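Local structure of ferredoxin CarAc (Pseudomonas resinovorans, 7BUH) at residues A[14-20]-A[31-36]. The protein binds a [2Fe-2S] cluster and carries electrons from the reductase CarAd to the terminal oxygenase CarAa of carbazole 1,9a-dioxygenase. Residues are numbered along the deposited sequence; the frame is centred on the assembly and turned at random.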
loop_
_atom_site.group_PDB
_atom_site.type_symbol
_atom_site.label_atom_id
_atom_site.label_comp_id
_atom_site.label_asym_id
_atom_site.label_seq_id
_atom_site.Cartn_x
_atom_site.Cartn_y
_atom_site.Cartn_z
ATOM N N MET A 14 2.004 -5.804 13.874
ATOM C CA MET A 14 1.872 -4.390 13.435
ATOM C C MET A 14 1.179 -3.576 14.523
ATOM O O MET A 14 0.014 -3.863 14.861
ATOM C CB MET A 14 1.100 -4.300 12.118
ATOM C CG MET A 14 1.870 -4.878 10.946
ATOM S SD MET A 14 1.076 -4.455 9.359
ATOM C CE MET A 14 1.384 -2.691 9.235
ATOM N N GLN A 15 1.891 -2.594 15.066
ATOM C CA GLN A 15 1.286 -1.623 15.995
ATOM C C GLN A 15 0.416 -0.717 15.139
ATOM O O GLN A 15 0.746 -0.486 13.983
ATOM C CB GLN A 15 2.342 -0.803 16.749
ATOM C CG GLN A 15 3.129 -1.591 17.789
ATOM C CD GLN A 15 2.200 -2.028 18.894
ATOM O OE1 GLN A 15 1.640 -1.207 19.619
ATOM N NE2 GLN A 15 1.986 -3.325 18.984
ATOM N N PRO A 16 -0.649 -0.126 15.709
ATOM C CA PRO A 16 -1.410 0.899 15.005
ATOM C C PRO A 16 -0.475 2.051 14.586
ATOM O O PRO A 16 0.460 2.431 15.326
ATOM C CB PRO A 16 -2.504 1.309 16.005
ATOM C CG PRO A 16 -2.546 0.149 17.004
ATOM C CD PRO A 16 -1.140 -0.389 17.071
ATOM N N GLY A 17 -0.714 2.596 13.395
ATOM C CA GLY A 17 0.094 3.701 12.876
ATOM C C GLY A 17 1.426 3.234 12.322
ATOM O O GLY A 17 2.323 4.091 12.195
ATOM N N THR A 18 1.545 1.975 11.889
ATOM C CA THR A 18 2.799 1.439 11.293
ATOM C C THR A 18 2.556 0.980 9.857
ATOM O O THR A 18 1.403 0.745 9.488
ATOM C CB THR A 18 3.437 0.296 12.090
ATOM O OG1 THR A 18 2.547 -0.812 12.211
ATOM C CG2 THR A 18 3.901 0.755 13.460
ATOM N N ILE A 19 3.637 0.859 9.092
ATOM C CA ILE A 19 3.596 0.454 7.654
ATOM C C ILE A 19 4.589 -0.681 7.489
ATOM O O ILE A 19 5.665 -0.598 8.102
ATOM C CB ILE A 19 3.922 1.622 6.698
ATOM C CG1 ILE A 19 3.265 2.948 7.112
ATOM C CG2 ILE A 19 3.569 1.289 5.254
ATOM C CD1 ILE A 19 4.220 3.994 7.565
ATOM N N ARG A 20 4.265 -1.655 6.661
ATOM C CA ARG A 20 5.174 -2.743 6.224
ATOM C C ARG A 20 5.246 -2.704 4.709
ATOM O O ARG A 20 4.183 -2.667 4.053
ATOM C CB ARG A 20 4.667 -4.132 6.611
ATOM C CG ARG A 20 4.886 -4.521 8.064
ATOM C CD ARG A 20 6.176 -5.310 8.259
ATOM N NE ARG A 20 6.108 -6.223 9.402
ATOM C CZ ARG A 20 5.984 -5.835 10.666
ATOM N NH1 ARG A 20 5.960 -6.726 11.633
ATOM N NH2 ARG A 20 5.903 -4.558 10.977
ATOM N N ALA A 31 2.759 -1.236 0.032
ATOM C CA ALA A 31 2.813 -0.791 1.441
ATOM C C ALA A 31 1.522 -1.263 2.099
ATOM O O ALA A 31 0.451 -1.075 1.512
ATOM C CB ALA A 31 2.980 0.696 1.504
ATOM N N VAL A 32 1.631 -1.895 3.253
ATOM C CA VAL A 32 0.466 -2.301 4.074
ATOM C C VAL A 32 0.451 -1.437 5.335
ATOM O O VAL A 32 1.496 -1.347 6.028
ATOM C CB VAL A 32 0.535 -3.793 4.417
ATOM C CG1 VAL A 32 -0.606 -4.204 5.304
ATOM C CG2 VAL A 32 0.548 -4.608 3.145
ATOM N N TYR A 33 -0.678 -0.803 5.618
ATOM C CA TYR A 33 -0.805 0.191 6.712
ATOM C C TYR A 33 -1.777 -0.352 7.745
ATOM O O TYR A 33 -2.797 -0.896 7.329
ATOM C CB TYR A 33 -1.368 1.513 6.191
ATOM C CG TYR A 33 -0.748 2.030 4.928
ATOM C CD1 TYR A 33 -1.221 1.676 3.680
ATOM C CD2 TYR A 33 0.295 2.928 4.981
ATOM C CE1 TYR A 33 -0.676 2.174 2.510
ATOM C CE2 TYR A 33 0.851 3.439 3.821
ATOM C CZ TYR A 33 0.378 3.060 2.582
ATOM O OH TYR A 33 0.933 3.622 1.465
ATOM N N ARG A 34 -1.427 -0.257 9.034
ATOM C CA ARG A 34 -2.379 -0.512 10.129
ATOM C C ARG A 34 -2.808 0.865 10.638
ATOM O O ARG A 34 -1.953 1.597 11.180
ATOM C CB ARG A 34 -1.789 -1.353 11.256
ATOM C CG ARG A 34 -2.846 -1.653 12.309
ATOM C CD ARG A 34 -2.366 -2.510 13.465
ATOM N NE ARG A 34 -3.446 -2.722 14.409
ATOM C CZ ARG A 34 -3.628 -3.819 15.151
ATOM N NH1 ARG A 34 -2.843 -4.873 15.006
ATOM N NH2 ARG A 34 -4.673 -3.890 15.967
ATOM N N VAL A 35 -4.062 1.214 10.399
ATOM C CA VAL A 35 -4.658 2.481 10.878
ATOM C C VAL A 35 -5.610 2.079 11.994
ATOM O O VAL A 35 -6.652 1.466 11.672
ATOM C CB VAL A 35 -5.324 3.254 9.732
ATOM C CG1 VAL A 35 -5.980 4.524 10.226
ATOM C CG2 VAL A 35 -4.288 3.540 8.640
ATOM N N GLY A 36 -5.194 2.322 13.243
ATOM C CA GLY A 36 -5.921 1.826 14.436
ATOM C C GLY A 36 -6.050 0.322 14.347
ATOM O O GLY A 36 -4.989 -0.328 14.342
#
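R34 faces two residues at once, G17 and T18, the mark of a G1 beta bulge. The N of G17 donates to the carbonyl O of R34 over 2.7 Å, tilted from the carbonyl plane, while the N of R34 reaches T18 O in a much straighter bond (171°). G17 takes the positive phi such a bulge asks of its first residue (78°), and it also sits within the type II turn from Q15 to T18, which the hydroxyl OG1 of T18 braces through Q15 O. The R34 side chain, with CG anti to the backbone N (chi1 -176°) and extended as far as NE, runs alongside P16, whose CD lies over one face of the guanidinium. NE donates in the guanidinium plane to G36 O at 2.8 Å, NH1 makes a weak, bent bond to M14 O, and NH2 forms a salt bridge with D37. A leucine here would probably leave G36 O and M14 O without these donors and the carboxylate of D37 without this positive mate. Beyond the bulge the pairing is regular: R20 and V32 exchange two backbone bonds, the one from V32 N to R20 O measuring 2.8 Å. On the face shared with R34 and V32, the M14 chain bends at its SD end and brings CE to 3.5 Å from V32 O. On the opposite face of the sheet, I19 and Y33 lie side by side, I19 CG1 being 3.7 Å from Y33 CD2, while I19 CG2 meets A31 CB; I63 of the cluster-binding region touches both I19 and Y33, and Y33 OH is held by T42. The result is a G1 beta bulge joined to a type II turn, in the antiparallel hairpin of strands 18-24 and 27-35, at one margin of the larger sheet of the Rieske fold.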